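Local coordinates for agmatinase (Burkholderia thailandensis, PDB 4DZ4), which probably hydrolyses agmatine to putrescine and urea, using a pair of manganese ions in each subunit, at the interface of chains A and B. Coordinates in Å, arbitrary orientation; residue numbers count along the deposited sequence, not the author numbering. Chains: chain A/B, Agmatinase.

Contact 1: the interface of chains A and B. Residues chain A 268-269; chain B 221, 251, 264.
A:Ser268 and A:Ala269 bring the start of a helix against a loop and a histidine of chain B. The polar part centres on the hydroxyl of A:Ser268. Its OG lies 3.1 Å from OD1 of the B:Asp251 carboxylate, but OD1 continues the line of the CB–OG bond, a poor direction for donation. The backbone N of B:Gly264 is 3.2 Å from the same OG, a weak bond with 122° at the hydrogen. The torsion of A:Ser268 (chi1 54°) brings OG up to both groups and to water 1, which lies where the hydroxyl hydrogen can point.

Donation to this water is thus more plausible: water 1 is 2.7 Å from A:Ser268 OG and 2.8 Å from B:Asp251 OD2.

Within chain B, bonds fix the receiving surface. B:Gly264 N gives a 2.7 Å bond to B:Asp251 OD1, nearly in line with its C-O bond. B:His221 NE2 donates to B:Gly264 O at 3.3 Å, with the oxygen in the ring plane but the donor above the carbonyl plane.

Among apolar contacts, A:Ala269 CB stands above the B:His221 plane, just beyond the NE2–CD2 edge and not over the ring centre, 3.5 Å from B:His221 NE2. A:Ala269 CA also meets B:Gly264 CA at 3.8 Å.

In the fold, helix 268-276 of chain A begins here, facing helix 217-223 of chain B and the loop after 3-10 helix 247-249, close in sequence to manganese ligands B:Asp246 and B:Asp248.

Contact 2: the interface of chains A and B. Residues chain A 79, 298-300, 303; chain B 62-63, 252, 261, 263.
B:Arg63 reaches across to the turn A:Ser298–A:Glu299, where its NH2 bonds both a carboxylate and a backbone carbonyl. One bond is a salt bridge of 2.9 Å from B:Arg63 NH2 to A:Glu299 OE1, on the anti lone pair and nearly in the guanidinium plane. The two side chains run past each other in opposite directions, their planes 34° apart. The other bond runs 3.0 Å from B:Arg63 NH2 to A:Ser298 O, fairly straight at the hydrogen (158°) but arriving from above the carbonyl plane. Water 2 joins B:Arg63 NH1 to that same carbonyl, so both terminal nitrogens serve it.

Beside this, A:Gln79 NE2 donates to B:Pro261 O at 2.9 Å, with the oxygen tilted from the amide plane, while A:Gln79 CG lies 3.7 Å from B:Phe62 CD2.

Prolines meet isoleucines in the apolar part. A:Ile303 CD1 presses on B:Pro261 CG at 3.3 Å, tighter than usual, and A:Ile300 CG2 meets B:Pro252 CB at 3.6 Å.

Behind the first shell, B:Arg63 starts with CG beside its backbone N (chi1 -61°) and extends to NE; its CG sits 3.9 Å above the centre of the B:Phe62 ring, which probably steadies the stem.

A:Ser298 and A:Glu299, both with positive phi, form the turn that leads into the C-terminal helix 300-322, whose first turn carries both isoleucines.

Contact 3: the interface of chains A and B. Residues chain A 28-29, 78-79, 299; chain B 61-62.
B:Phe62, in a loop of this arginase-family subunit, lays one face of its ring against A:Thr28 and A:Val78 of chain A. Its CG points away from its own backbone N (chi1 -179°), which directs the ring across the boundary.

At the root, B:Phe62 CB is 3.9 Å from the methyl CG2 of A:Thr28. The same methyl stands above the CD1 rim of the ring, 3.7 Å from B:Phe62 CD1. Farther out and on the same side of the ring plane, A:Val78 CG2 lies above the CE1–CZ rim, 3.8 Å from B:Phe62 CE1 and 3.6 Å from B:Phe62 CZ at the tip. On the other flank A:Gln79 passes the CD2–CE2 edge, its CG displaced to the side of the two methyls.

The backbone around the phenylalanine is met by polar groups and an aromatic edge. A:Tyr29 turns its ring edge to the carbonyl of B:Thr61, with A:Tyr29 CD2 3.2 Å from B:Thr61 O. The hydroxyl OG1 of A:Thr28 makes a weak bond to the same oxygen. Two waters reinforce the link: water 3 lies 3.0 Å from A:Thr28 N, in a nearly straight bond (171°), and 2.7 Å from B:Thr61 O, while water 4 joins the hydroxyls of A:Thr28 and B:Thr61, 2.8 Å from A:Thr28 OG1.

Contact 1: the interface of chains A and B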
# COMPACT_ATOMS: atom_id res chain seq x y z
N SER A 268 15.84 -14.87 -4.53
CA SER A 268 15.74 -15.82 -3.41
C SER A 268 16.13 -17.23 -3.87
O SER A 268 16.69 -17.97 -3.06
CB SER A 268 14.35 -15.81 -2.78
OG SER A 268 13.36 -16.03 -3.75
N ALA A 269 15.86 -17.60 -5.13
CA ALA A 269 16.24 -18.93 -5.63
C ALA A 269 17.76 -19.10 -5.54
O ALA A 269 18.23 -20.13 -5.08
CB ALA A 269 15.75 -19.17 -7.06
N HIS B 221 15.39 -23.82 -12.80
CA HIS B 221 16.48 -22.83 -12.78
C HIS B 221 17.77 -23.38 -13.32
O HIS B 221 18.50 -22.68 -14.02
CB HIS B 221 16.70 -22.26 -11.40
CG HIS B 221 15.54 -21.46 -10.89
ND1 HIS B 221 14.99 -20.43 -11.59
CD2 HIS B 221 14.82 -21.57 -9.70
CE1 HIS B 221 14.00 -19.89 -10.86
NE2 HIS B 221 13.89 -20.59 -9.71
N ASP B 251 7.79 -16.80 -8.63
CA ASP B 251 8.32 -16.33 -7.36
C ASP B 251 7.46 -15.17 -6.80
O ASP B 251 6.86 -14.45 -7.58
CB ASP B 251 9.75 -15.84 -7.56
CG ASP B 251 10.42 -15.59 -6.25
OD1 ASP B 251 10.98 -16.56 -5.71
OD2 ASP B 251 10.35 -14.44 -5.73
N GLY B 264 11.59 -18.66 -4.09
CA GLY B 264 12.49 -19.46 -4.95
C GLY B 264 11.83 -19.89 -6.24
O GLY B 264 12.28 -20.85 -6.88
O HOH W 1 11.11 -14.82 -3.04

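Contact 2: the interface of chains A and B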
# COMPACT_ATOMS: atom_id res chain seq x y z
N GLN A 79 3.72 -20.61 6.78
CA GLN A 79 3.61 -21.69 5.78
C GLN A 79 4.75 -22.70 5.92
O GLN A 79 4.54 -23.88 5.67
CB GLN A 79 3.68 -21.12 4.39
CG GLN A 79 2.48 -20.29 4.03
CD GLN A 79 2.65 -19.74 2.65
OE1 GLN A 79 2.36 -20.43 1.66
NE2 GLN A 79 3.18 -18.52 2.57
N SER A 298 3.35 -7.32 0.66
CA SER A 298 2.75 -8.64 0.82
C SER A 298 3.70 -9.64 1.48
O SER A 298 3.75 -10.83 1.11
CB SER A 298 2.26 -9.15 -0.54
OG SER A 298 1.30 -8.20 -1.04
N GLU A 299 4.47 -9.13 2.44
CA GLU A 299 5.38 -9.93 3.27
C GLU A 299 6.49 -10.64 2.50
O GLU A 299 7.15 -11.51 3.07
CB GLU A 299 4.63 -10.99 4.08
CG GLU A 299 3.54 -10.44 4.96
CD GLU A 299 2.94 -11.58 5.79
OE1 GLU A 299 2.34 -12.53 5.23
OE2 GLU A 299 3.10 -11.53 7.02
N ILE A 300 6.74 -10.27 1.25
CA ILE A 300 7.65 -11.12 0.48
C ILE A 300 9.09 -11.11 1.02
O ILE A 300 9.80 -12.12 0.87
CB ILE A 300 7.63 -10.86 -1.05
CG1 ILE A 300 8.25 -9.49 -1.43
CG2 ILE A 300 6.20 -11.03 -1.60
CD1 ILE A 300 8.47 -9.37 -2.93
N ILE A 303 9.09 -13.28 4.10
CA ILE A 303 8.96 -14.68 3.67
C ILE A 303 10.32 -15.22 3.22
O ILE A 303 10.74 -16.30 3.65
CB ILE A 303 7.91 -14.83 2.56
CG1 ILE A 303 6.51 -14.57 3.17
CG2 ILE A 303 7.94 -16.24 1.96
CD1 ILE A 303 5.39 -14.45 2.13
N PHE B 62 -4.25 -20.67 3.54
CA PHE B 62 -3.57 -19.54 4.21
C PHE B 62 -4.38 -18.28 3.97
O PHE B 62 -5.44 -18.13 4.57
CB PHE B 62 -2.08 -19.44 3.83
CG PHE B 62 -1.34 -18.30 4.54
CD1 PHE B 62 -1.78 -17.80 5.78
CD2 PHE B 62 -0.21 -17.74 3.96
CE1 PHE B 62 -1.11 -16.76 6.42
CE2 PHE B 62 0.48 -16.71 4.60
CZ PHE B 62 0.02 -16.20 5.81
N ARG B 63 -3.90 -17.36 3.13
CA ARG B 63 -4.66 -16.12 2.92
C ARG B 63 -5.86 -16.38 2.03
O ARG B 63 -5.74 -17.09 1.04
CB ARG B 63 -3.81 -15.09 2.21
CG ARG B 63 -2.56 -14.68 2.98
CD ARG B 63 -1.56 -14.19 1.92
NE ARG B 63 -0.38 -13.54 2.52
CZ ARG B 63 0.65 -13.08 1.79
NH1 ARG B 63 0.63 -13.24 0.46
NH2 ARG B 63 1.69 -12.50 2.40
N PRO B 252 7.39 -15.01 -5.46
CA PRO B 252 6.62 -13.92 -4.87
C PRO B 252 7.05 -12.55 -5.40
O PRO B 252 6.26 -11.63 -5.35
CB PRO B 252 6.93 -14.06 -3.37
CG PRO B 252 6.98 -15.58 -3.20
CD PRO B 252 7.78 -16.01 -4.43
N PRO B 261 2.33 -17.82 -0.82
CA PRO B 261 3.60 -17.53 -1.51
C PRO B 261 4.77 -18.34 -0.99
O PRO B 261 4.93 -18.48 0.24
CB PRO B 261 3.83 -16.04 -1.20
CG PRO B 261 3.11 -15.82 0.12
CD PRO B 261 1.85 -16.65 -0.04
N ALA B 263 9.02 -18.79 -1.52
CA ALA B 263 10.24 -18.23 -2.12
C ALA B 263 10.90 -19.22 -3.09
O ALA B 263 10.80 -20.45 -2.92
CB ALA B 263 11.25 -17.85 -1.03
O HOH W 2 2.92 -12.52 -0.98

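Contact 3: the interface of chains A and B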
# COMPACT_ATOMS: atom_id res chain seq x y z
N THR A 28 -3.15 -22.15 9.09
CA THR A 28 -1.98 -21.37 8.74
C THR A 28 -2.20 -19.88 9.05
O THR A 28 -1.26 -19.17 9.42
CB THR A 28 -1.61 -21.55 7.26
OG1 THR A 28 -1.61 -22.95 6.95
CG2 THR A 28 -0.18 -20.94 6.96
N TYR A 29 -3.45 -19.46 8.91
CA TYR A 29 -3.90 -18.08 9.16
C TYR A 29 -4.24 -17.76 10.62
O TYR A 29 -4.83 -16.71 10.89
CB TYR A 29 -5.16 -17.80 8.28
CG TYR A 29 -6.16 -18.94 8.29
CD1 TYR A 29 -7.20 -18.98 9.25
CD2 TYR A 29 -6.08 -19.99 7.35
CE1 TYR A 29 -8.14 -20.04 9.24
CE2 TYR A 29 -6.99 -21.03 7.35
CZ TYR A 29 -8.02 -21.03 8.29
OH TYR A 29 -8.91 -22.08 8.32
N VAL A 78 4.77 -18.86 8.92
CA VAL A 78 3.62 -19.78 9.10
C VAL A 78 3.50 -20.90 8.06
O VAL A 78 3.24 -22.05 8.40
CB VAL A 78 2.30 -19.02 9.35
CG1 VAL A 78 2.36 -18.24 10.69
CG2 VAL A 78 1.94 -18.07 8.19
N GLN A 79 3.72 -20.61 6.78
CA GLN A 79 3.61 -21.69 5.78
C GLN A 79 4.75 -22.70 5.92
O GLN A 79 4.54 -23.88 5.67
CB GLN A 79 3.68 -21.12 4.39
CG GLN A 79 2.48 -20.29 4.03
CD GLN A 79 2.65 -19.74 2.65
OE1 GLN A 79 2.36 -20.43 1.66
NE2 GLN A 79 3.18 -18.52 2.57
N GLU A 299 4.47 -9.13 2.44
CA GLU A 299 5.38 -9.93 3.27
C GLU A 299 6.49 -10.64 2.50
O GLU A 299 7.15 -11.51 3.07
CB GLU A 299 4.63 -10.99 4.08
CG GLU A 299 3.54 -10.44 4.96
CD GLU A 299 2.94 -11.58 5.79
OE1 GLU A 299 2.34 -12.53 5.23
OE2 GLU A 299 3.10 -11.53 7.02
N THR B 61 -5.93 -22.45 2.25
CA THR B 61 -5.34 -22.86 3.53
C THR B 61 -4.57 -21.74 4.24
O THR B 61 -4.29 -21.87 5.43
CB THR B 61 -4.39 -24.06 3.35
OG1 THR B 61 -3.40 -23.70 2.37
CG2 THR B 61 -5.19 -25.27 2.83
N PHE B 62 -4.25 -20.67 3.54
CA PHE B 62 -3.57 -19.54 4.21
C PHE B 62 -4.38 -18.28 3.97
O PHE B 62 -5.44 -18.13 4.57
CB PHE B 62 -2.08 -19.44 3.83
CG PHE B 62 -1.34 -18.30 4.54
CD1 PHE B 62 -1.78 -17.80 5.78
CD2 PHE B 62 -0.21 -17.74 3.96
CE1 PHE B 62 -1.11 -16.76 6.42
CE2 PHE B 62 0.48 -16.71 4.60
CZ PHE B 62 0.02 -16.20 5.81
O HOH W 3 -4.73 -23.87 7.15
O HOH W 4 -1.16 -23.10 4.21

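Contacts 2 and 3 are neighbours, the centres of their C-alpha atoms about 8 Å apart, and they share A:Gln79, A:Glu299 and B:Phe62. Contact 1 lies farther along the same boundary, its centre about 13 Å from that of contact 2 and about 19 Å from that of contact 3. Contact 2 therefore sits in the middle, with B:Pro252 directly following B:Asp251 of contact 1, and B:Ala263 preceding B:Gly264. Chain A contributes different positions from chain B throughout, which suggests that the copies present different surfaces here. Such an arrangement could build a ring within the deposited hexamer, although these contacts alone do not prove it.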